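Local atomic coordinates of CRISPR system CMR subunit Cmr7 1 (Sulfolobus solfataricus, PDB entry 2X5Q), a protein that belongs to the Cmr7 family and forms part of the CMR ribonucleoprotein complex, which carries crRNA in CRISPR antiviral defence. Residues A[48-53]-A[177-182]; A[45-49]-A[163-167]; A[107-111]-A[181-185]. Residue numbers count along the deposited sequence, not the author numbering.

Contact 1: A[48-53]-A[177-182]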
loop_
_atom_site.group_PDB
_atom_site.type_symbol
_atom_site.label_atom_id
_atom_site.label_comp_id
_atom_site.label_asym_id
_atom_site.label_seq_id
_atom_site.Cartn_x
_atom_site.Cartn_y
_atom_site.Cartn_z
ATOM N N ILE A 48 -18.732 7.108 17.604
ATOM C CA ILE A 48 -18.498 7.379 19.017
ATOM C C ILE A 48 -19.714 6.960 19.837
ATOM O O ILE A 48 -20.853 6.979 19.351
ATOM C CB ILE A 48 -18.066 8.861 19.313
ATOM C CG1 ILE A 48 -19.221 9.840 19.225
ATOM C CG2 ILE A 48 -16.953 9.312 18.366
ATOM C CD1 ILE A 48 -18.956 11.115 19.996
ATOM N N ASP A 49 -19.465 6.544 21.074
ATOM C CA ASP A 49 -20.540 6.181 21.991
ATOM C C ASP A 49 -20.024 6.356 23.407
ATOM O O ASP A 49 -18.960 6.951 23.581
ATOM C CB ASP A 49 -21.046 4.755 21.712
ATOM C CG ASP A 49 -19.981 3.682 21.903
ATOM O OD1 ASP A 49 -18.964 3.905 22.592
ATOM O OD2 ASP A 49 -20.173 2.587 21.346
ATOM N N ASP A 50 -20.748 5.844 24.403
ATOM C CA ASP A 50 -20.329 5.991 25.800
ATOM C C ASP A 50 -19.027 5.258 26.166
ATOM O O ASP A 50 -18.522 5.440 27.266
ATOM C CB ASP A 50 -21.471 5.666 26.803
ATOM C CG ASP A 50 -21.972 4.216 26.732
ATOM O OD1 ASP A 50 -21.510 3.434 25.883
ATOM O OD2 ASP A 50 -22.879 3.864 27.518
ATOM N N LYS A 51 -18.476 4.463 25.244
ATOM C CA LYS A 51 -17.209 3.744 25.478
ATOM C C LYS A 51 -16.019 4.341 24.730
ATOM O O LYS A 51 -14.882 3.880 24.906
ATOM C CB LYS A 51 -17.355 2.273 25.089
ATOM C CG LYS A 51 -18.602 1.578 25.615
ATOM C CD LYS A 51 -18.660 1.588 27.133
ATOM C CE LYS A 51 -19.947 0.945 27.628
ATOM N NZ LYS A 51 -20.277 1.402 29.002
ATOM N N GLY A 52 -16.283 5.332 23.875
ATOM C CA GLY A 52 -15.254 6.088 23.178
ATOM C C GLY A 52 -15.415 6.051 21.665
ATOM O O GLY A 52 -16.523 5.947 21.141
ATOM N N LEU A 53 -14.282 6.120 20.975
ATOM C CA LEU A 53 -14.221 6.141 19.521
ATOM C C LEU A 53 -13.999 4.724 18.982
ATOM O O LEU A 53 -13.250 3.931 19.580
ATOM C CB LEU A 53 -13.059 7.054 19.098
ATOM C CG LEU A 53 -12.824 7.317 17.610
ATOM C CD1 LEU A 53 -14.093 7.841 16.952
ATOM C CD2 LEU A 53 -11.653 8.310 17.457
ATOM N N LYS A 177 -12.998 10.405 28.028
ATOM C CA LYS A 177 -12.613 9.127 27.416
ATOM C C LYS A 177 -12.312 9.302 25.929
ATOM O O LYS A 177 -11.300 8.789 25.445
ATOM C CB LYS A 177 -13.701 8.055 27.617
ATOM C CG LYS A 177 -13.426 6.707 26.932
ATOM C CD LYS A 177 -12.059 6.136 27.298
ATOM C CE LYS A 177 -11.888 4.696 26.838
ATOM N NZ LYS A 177 -12.226 4.498 25.402
ATOM N N LEU A 178 -13.188 10.023 25.224
ATOM C CA LEU A 178 -13.011 10.347 23.811
ATOM C C LEU A 178 -11.716 11.129 23.575
ATOM O O LEU A 178 -10.973 10.828 22.639
ATOM C CB LEU A 178 -14.221 11.133 23.262
ATOM C CG LEU A 178 -14.241 11.456 21.757
ATOM C CD1 LEU A 178 -14.246 10.174 20.881
ATOM C CD2 LEU A 178 -15.424 12.339 21.379
ATOM N N TYR A 179 -11.431 12.110 24.424
ATOM C CA TYR A 179 -10.147 12.807 24.353
ATOM C C TYR A 179 -8.970 11.851 24.558
ATOM O O TYR A 179 -7.994 11.895 23.806
ATOM C CB TYR A 179 -10.025 13.941 25.374
ATOM C CG TYR A 179 -8.590 14.399 25.448
ATOM C CD1 TYR A 179 -8.047 15.160 24.420
ATOM C CD2 TYR A 179 -7.744 13.985 26.481
ATOM C CE1 TYR A 179 -6.722 15.555 24.439
ATOM C CE2 TYR A 179 -6.391 14.377 26.508
ATOM C CZ TYR A 179 -5.897 15.166 25.476
ATOM O OH TYR A 179 -4.581 15.568 25.448
ATOM N N ARG A 180 -9.024 11.027 25.603
ATOM C CA ARG A 180 -7.958 10.064 25.825
ATOM C C ARG A 180 -7.778 9.163 24.602
ATOM O O ARG A 180 -6.652 8.994 24.128
ATOM C CB ARG A 180 -8.193 9.238 27.084
ATOM C CG ARG A 180 -8.000 10.047 28.365
ATOM C CD ARG A 180 -7.783 9.133 29.554
ATOM N NE ARG A 180 -8.905 8.224 29.797
ATOM C CZ ARG A 180 -10.041 8.557 30.411
ATOM N NH1 ARG A 180 -10.249 9.802 30.845
ATOM N NH2 ARG A 180 -10.980 7.635 30.604
ATOM N N ASP A 181 -8.878 8.608 24.091
ATOM C CA ASP A 181 -8.858 7.806 22.856
ATOM C C ASP A 181 -8.102 8.518 21.729
ATOM O O ASP A 181 -7.187 7.948 21.115
ATOM C CB ASP A 181 -10.289 7.517 22.374
ATOM C CG ASP A 181 -10.950 6.372 23.119
ATOM O OD1 ASP A 181 -10.358 5.855 24.088
ATOM O OD2 ASP A 181 -12.077 5.989 22.736
ATOM N N VAL A 182 -8.488 9.761 21.458
ATOM C CA VAL A 182 -7.873 10.531 20.371
ATOM C C VAL A 182 -6.372 10.686 20.582
ATOM O O VAL A 182 -5.591 10.478 19.656
ATOM C CB VAL A 182 -8.569 11.897 20.175
ATOM C CG1 VAL A 182 -7.775 12.801 19.260
ATOM C CG2 VAL A 182 -9.978 11.679 19.603
HETATM O O HOH W 1 -12.337 3.281 21.857
#
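A beta hairpin with a two-residue loop packs here against helix 172-185. Strands 47-49 and 52-60 are joined by a type I turn from D49 to G52. D49 and G52 pair through both backbone bonds, D49 N to G52 O (3.0 Å) and G52 N to D49 O (3.1 Å). D49 OD1 accepts from K51 N at 2.8 Å, an Asx turn. Two charged side chains of the helix, one turn apart, bond to the hairpin backbone. K177 NZ donates to K51 O (2.8 Å), and D181 OD2 accepts from L53 N (2.8 Å). K177 NZ also makes a salt bridge to D181 OD1 (2.7 Å). A water links L53 O and D181 OD2. The angles of G52, phi 124° and psi -149°, alone call for glycine, since a CB would jam against K51 O; it would also strike D181 OD2 and K177 NZ. Beside these polar bonds, L178 CD1 lies 3.8 Å from both I48 CG2 and L53 CB. L178 also meets L159 of helix 148-162 and Y167 of helix 164-169, so the hairpin borders a three-helix cluster.

Contact 2: A[45-49]-A[163-167]; sequences VSQID and YAKIY
The short strand 47-49, the first arm of a beta hairpin, packs against the start of helix 164-169. Q47, I48 and D49 are extended. S46 has phi -70° and psi 138°, whereas V45 is near helical values. Y163 is the N-cap of helix 164-169, with phi -109° and psi 48°, and Y167 N bonds back to Y163 O at 2.9 Å. The closest CA atoms are those of D49 and I166, 6.8 Å apart. The apolar part centres on I48, which points toward the helix with chi1 p and chi2 t. I48 CG1 is 3.5 Å from I166 CG2, and I48 CD1 is 3.8 Å from Y163 CB and 4.2 Å from Y167 CB. I166 has chi1 m and chi2 t. There is one CH-pi contact: I48 CG2 sits over the Y163 ring face, 4.3 Å from the centroid and 13° off the normal. Outside the two segments, Y163 also touches I84 and I86 of strand 80-86, and I48 touches L178 of helix 172-185. The polar part is a single hydrogen bond. Y163, with chi1 m and chi2 -88°, reaches obliquely to the start of the strand, and its OH donates to S46 O at 2.7 Å.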
loop_
_atom_site.group_PDB
_atom_site.type_symbol
_atom_site.label_atom_id
_atom_site.label_comp_id
_atom_site.label_asym_id
_atom_site.label_seq_id
_atom_site.Cartn_x
_atom_site.Cartn_y
_atom_site.Cartn_z
ATOM N N VAL A 45 -19.051 5.041 9.300
ATOM C CA VAL A 45 -18.444 3.783 9.718
ATOM C C VAL A 45 -17.767 3.940 11.068
ATOM O O VAL A 45 -17.992 3.132 11.980
ATOM C CB VAL A 45 -17.453 3.275 8.654
ATOM C CG1 VAL A 45 -16.471 2.265 9.236
ATOM C CG2 VAL A 45 -18.229 2.704 7.431
ATOM N N SER A 46 -16.929 4.974 11.201
ATOM C CA SER A 46 -16.356 5.331 12.495
ATOM C C SER A 46 -17.445 5.908 13.388
ATOM O O SER A 46 -18.286 6.693 12.937
ATOM C CB SER A 46 -15.211 6.319 12.341
ATOM O OG SER A 46 -14.176 5.777 11.542
ATOM N N GLN A 47 -17.424 5.509 14.659
ATOM C CA GLN A 47 -18.525 5.776 15.581
ATOM C C GLN A 47 -18.008 6.210 16.949
ATOM O O GLN A 47 -16.958 5.755 17.391
ATOM C CB GLN A 47 -19.399 4.515 15.730
ATOM C CG GLN A 47 -20.232 4.172 14.469
ATOM C CD GLN A 47 -20.640 2.702 14.385
ATOM O OE1 GLN A 47 -21.149 2.133 15.363
ATOM N NE2 GLN A 47 -20.429 2.078 13.214
ATOM N N ILE A 48 -18.732 7.108 17.604
ATOM C CA ILE A 48 -18.498 7.379 19.017
ATOM C C ILE A 48 -19.714 6.960 19.837
ATOM O O ILE A 48 -20.853 6.979 19.351
ATOM C CB ILE A 48 -18.066 8.861 19.313
ATOM C CG1 ILE A 48 -19.221 9.840 19.225
ATOM C CG2 ILE A 48 -16.953 9.312 18.366
ATOM C CD1 ILE A 48 -18.956 11.115 19.996
ATOM N N ASP A 49 -19.465 6.544 21.074
ATOM C CA ASP A 49 -20.540 6.181 21.991
ATOM C C ASP A 49 -20.024 6.356 23.407
ATOM O O ASP A 49 -18.960 6.951 23.581
ATOM C CB ASP A 49 -21.046 4.755 21.712
ATOM C CG ASP A 49 -19.981 3.682 21.903
ATOM O OD1 ASP A 49 -18.964 3.905 22.592
ATOM O OD2 ASP A 49 -20.173 2.587 21.346
ATOM N N TYR A 163 -20.053 14.420 15.058
ATOM C CA TYR A 163 -20.905 13.627 15.943
ATOM C C TYR A 163 -21.525 14.518 17.014
ATOM O O TYR A 163 -21.487 14.184 18.191
ATOM C CB TYR A 163 -20.089 12.524 16.608
ATOM C CG TYR A 163 -19.343 11.636 15.644
ATOM C CD1 TYR A 163 -19.945 10.504 15.107
ATOM C CD2 TYR A 163 -18.046 11.920 15.270
ATOM C CE1 TYR A 163 -19.269 9.680 14.225
ATOM C CE2 TYR A 163 -17.359 11.097 14.385
ATOM C CZ TYR A 163 -17.974 9.985 13.866
ATOM O OH TYR A 163 -17.307 9.167 12.976
ATOM N N ALA A 164 -22.085 15.653 16.595
ATOM C CA ALA A 164 -22.691 16.646 17.501
ATOM C C ALA A 164 -23.733 16.073 18.471
ATOM O O ALA A 164 -23.654 16.302 19.675
ATOM C CB ALA A 164 -23.310 17.792 16.680
ATOM N N LYS A 165 -24.696 15.318 17.960
ATOM C CA LYS A 165 -25.761 14.798 18.814
ATOM C C LYS A 165 -25.259 13.794 19.854
ATOM O O LYS A 165 -25.533 13.928 21.054
ATOM C CB LYS A 165 -26.899 14.222 17.970
ATOM C CG LYS A 165 -27.781 15.334 17.408
ATOM C CD LYS A 165 -28.830 14.825 16.450
ATOM C CE LYS A 165 -29.783 15.949 16.049
ATOM N NZ LYS A 165 -30.907 16.153 17.003
ATOM N N ILE A 166 -24.492 12.815 19.401
ATOM C CA ILE A 166 -23.918 11.835 20.316
ATOM C C ILE A 166 -23.047 12.535 21.354
ATOM O O ILE A 166 -23.198 12.296 22.550
ATOM C CB ILE A 166 -23.114 10.753 19.585
ATOM C CG1 ILE A 166 -24.021 9.972 18.624
ATOM C CG2 ILE A 166 -22.473 9.802 20.614
ATOM C CD1 ILE A 166 -23.283 8.896 17.801
ATOM N N TYR A 167 -22.166 13.424 20.894
ATOM C CA TYR A 167 -21.202 14.099 21.765
ATOM C C TYR A 167 -21.855 14.929 22.861
ATOM O O TYR A 167 -21.414 14.890 24.014
ATOM C CB TYR A 167 -20.300 15.013 20.938
ATOM C CG TYR A 167 -19.220 15.690 21.735
ATOM C CD1 TYR A 167 -18.080 14.990 22.128
ATOM C CD2 TYR A 167 -19.324 17.034 22.095
ATOM C CE1 TYR A 167 -17.077 15.607 22.853
ATOM C CE2 TYR A 167 -18.312 17.665 22.826
ATOM C CZ TYR A 167 -17.197 16.938 23.200
ATOM O OH TYR A 167 -16.195 17.531 23.920
#

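Contact 3: A[107-111]-A[181-185]; sequences YIIRK and DVEEI
R110 has left-handed helical backbone angles, phi 55° and psi 51°, and its guanidinium reaches two acids one turn apart on a helix. This salt-bridge network joins the end of the short strand 108-109, which pairs with strand 52-60, to the last turn of helix 172-185. The backbones stay well apart: the closest CA atoms, those of I109 and I185, are 9.4 Å from each other. I108 and I109 are extended, and 181-185 is helical, with I185 N bonded to D181 O at 2.9 Å. R110 and I109 both point toward the helix. R110 has chi1 m, chi2 m, chi3 t and chi4 108°. D181 has chi1 m, and E184 has chi1 m and chi2 t. Both acids lie near the guanidinium plane. R110 NH1 meets D181 OD1 at 3.5 Å and R110 NH2 meets E184 OE1 at 3.3 Å; both are weak hydrogen bonds within salt bridges. The stronger partner of D181 is K177. I185, chi1 m and chi2 t, packs on one guanidinium face, its CG1 3.7 Å from R110 NH2. I109, chi1 p and chi2 t, brings its CD1 to 4.2 Å from I185 CG2. One water accepts from R110 NH1 and donates to D181 OD2, at 2.9 Å each.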
loop_
_atom_site.group_PDB
_atom_site.type_symbol
_atom_site.label_atom_id
_atom_site.label_comp_id
_atom_site.label_asym_id
_atom_site.label_seq_id
_atom_site.Cartn_x
_atom_site.Cartn_y
_atom_site.Cartn_z
ATOM N N TYR A 107 -8.020 -2.733 7.513
ATOM C CA TYR A 107 -7.276 -2.661 8.769
ATOM C C TYR A 107 -7.955 -1.668 9.722
ATOM O O TYR A 107 -7.528 -0.510 9.872
ATOM C CB TYR A 107 -5.823 -2.290 8.499
ATOM C CG TYR A 107 -4.882 -2.393 9.686
ATOM C CD1 TYR A 107 -5.302 -2.885 10.920
ATOM C CD2 TYR A 107 -3.540 -2.050 9.548
ATOM C CE1 TYR A 107 -4.433 -2.993 11.975
ATOM C CE2 TYR A 107 -2.665 -2.146 10.612
ATOM C CZ TYR A 107 -3.116 -2.600 11.822
ATOM O OH TYR A 107 -2.267 -2.718 12.886
ATOM N N ILE A 108 -9.012 -2.151 10.374
ATOM C CA ILE A 108 -9.842 -1.326 11.239
ATOM C C ILE A 108 -9.546 -1.710 12.687
ATOM O O ILE A 108 -9.579 -2.890 13.027
ATOM C CB ILE A 108 -11.355 -1.534 10.905
ATOM C CG1 ILE A 108 -11.683 -1.062 9.477
ATOM C CG2 ILE A 108 -12.247 -0.830 11.924
ATOM C CD1 ILE A 108 -13.124 -1.469 8.985
ATOM N N ILE A 109 -9.243 -0.735 13.540
ATOM C CA ILE A 109 -9.053 -1.008 14.969
ATOM C C ILE A 109 -10.180 -0.427 15.827
ATOM O O ILE A 109 -10.960 0.405 15.359
ATOM C CB ILE A 109 -7.673 -0.518 15.483
ATOM C CG1 ILE A 109 -7.473 0.964 15.191
ATOM C CG2 ILE A 109 -6.560 -1.332 14.830
ATOM C CD1 ILE A 109 -6.371 1.587 15.999
ATOM N N ARG A 110 -10.260 -0.897 17.077
ATOM C CA ARG A 110 -11.350 -0.563 17.989
ATOM C C ARG A 110 -12.668 -0.916 17.295
ATOM O O ARG A 110 -13.567 -0.088 17.201
ATOM C CB ARG A 110 -11.338 0.920 18.368
ATOM C CG ARG A 110 -10.008 1.457 18.881
ATOM C CD ARG A 110 -9.724 0.967 20.255
ATOM N NE ARG A 110 -8.482 1.526 20.804
ATOM C CZ ARG A 110 -8.387 2.442 21.773
ATOM N NH1 ARG A 110 -9.465 2.983 22.340
ATOM N NH2 ARG A 110 -7.178 2.833 22.174
ATOM N N LYS A 111 -12.752 -2.138 16.776
ATOM C CA LYS A 111 -13.888 -2.530 15.918
ATOM C C LYS A 111 -15.206 -2.571 16.689
ATOM O O LYS A 111 -15.261 -3.089 17.795
ATOM C CB LYS A 111 -13.647 -3.889 15.244
ATOM C CG LYS A 111 -12.909 -3.825 13.935
ATOM C CD LYS A 111 -12.931 -5.199 13.213
ATOM C CE LYS A 111 -14.168 -5.380 12.300
ATOM N NZ LYS A 111 -14.027 -6.481 11.259
ATOM N N ASP A 181 -8.878 8.608 24.091
ATOM C CA ASP A 181 -8.858 7.806 22.856
ATOM C C ASP A 181 -8.102 8.518 21.729
ATOM O O ASP A 181 -7.187 7.948 21.115
ATOM C CB ASP A 181 -10.289 7.517 22.374
ATOM C CG ASP A 181 -10.950 6.372 23.119
ATOM O OD1 ASP A 181 -10.358 5.855 24.088
ATOM O OD2 ASP A 181 -12.077 5.989 22.736
ATOM N N VAL A 182 -8.488 9.761 21.458
ATOM C CA VAL A 182 -7.873 10.531 20.371
ATOM C C VAL A 182 -6.372 10.686 20.582
ATOM O O VAL A 182 -5.591 10.478 19.656
ATOM C CB VAL A 182 -8.569 11.897 20.175
ATOM C CG1 VAL A 182 -7.775 12.801 19.260
ATOM C CG2 VAL A 182 -9.978 11.679 19.603
ATOM N N GLU A 183 -5.964 11.003 21.806
ATOM C CA GLU A 183 -4.554 11.176 22.099
ATOM C C GLU A 183 -3.772 9.852 22.020
ATOM O O GLU A 183 -2.655 9.837 21.515
ATOM C CB GLU A 183 -4.367 11.853 23.466
ATOM C CG GLU A 183 -2.919 12.188 23.812
ATOM C CD GLU A 183 -2.160 12.899 22.695
ATOM O OE1 GLU A 183 -2.783 13.578 21.843
ATOM O OE2 GLU A 183 -0.924 12.767 22.668
ATOM N N GLU A 184 -4.383 8.756 22.477
ATOM C CA GLU A 184 -3.782 7.416 22.410
ATOM C C GLU A 184 -3.583 6.920 20.992
ATOM O O GLU A 184 -2.532 6.393 20.644
ATOM C CB GLU A 184 -4.665 6.375 23.116
ATOM C CG GLU A 184 -4.572 6.352 24.620
ATOM C CD GLU A 184 -5.711 5.565 25.294
ATOM O OE1 GLU A 184 -6.636 5.042 24.601
ATOM O OE2 GLU A 184 -5.697 5.497 26.540
ATOM N N ILE A 185 -4.632 7.037 20.192
ATOM C CA ILE A 185 -4.705 6.342 18.913
ATOM C C ILE A 185 -3.955 7.005 17.770
ATOM O O ILE A 185 -3.269 6.331 17.022
ATOM C CB ILE A 185 -6.187 6.169 18.464
ATOM C CG1 ILE A 185 -6.927 5.252 19.433
ATOM C CG2 ILE A 185 -6.285 5.611 17.048
ATOM C CD1 ILE A 185 -8.422 5.440 19.344
HETATM O O HOH W 1 -12.337 3.281 21.857
#

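Overall arrangement
All three contacts join the mixed sheet to the helices near the C-terminus. Their sheet segments come first in the chain, 45-53 and then 107-111, and the helical ones follow as 163-167 and 177-185. Contacts 1 and 2 share I48 and D49 of strand 47-49. Contacts 1 and 3 share D181 and V182 of helix 172-185, and one water bound to D181. The centre of contact 1 is 9 Å from each of the others. Contacts 2 and 3 have centres 14 Å apart and do not touch. Strand 52-60 pairs with both 47-49 and 108-109. Contact 1 thus lies between the other two, and the consecutive helices 164-169 and 172-185 pack against the same sheet.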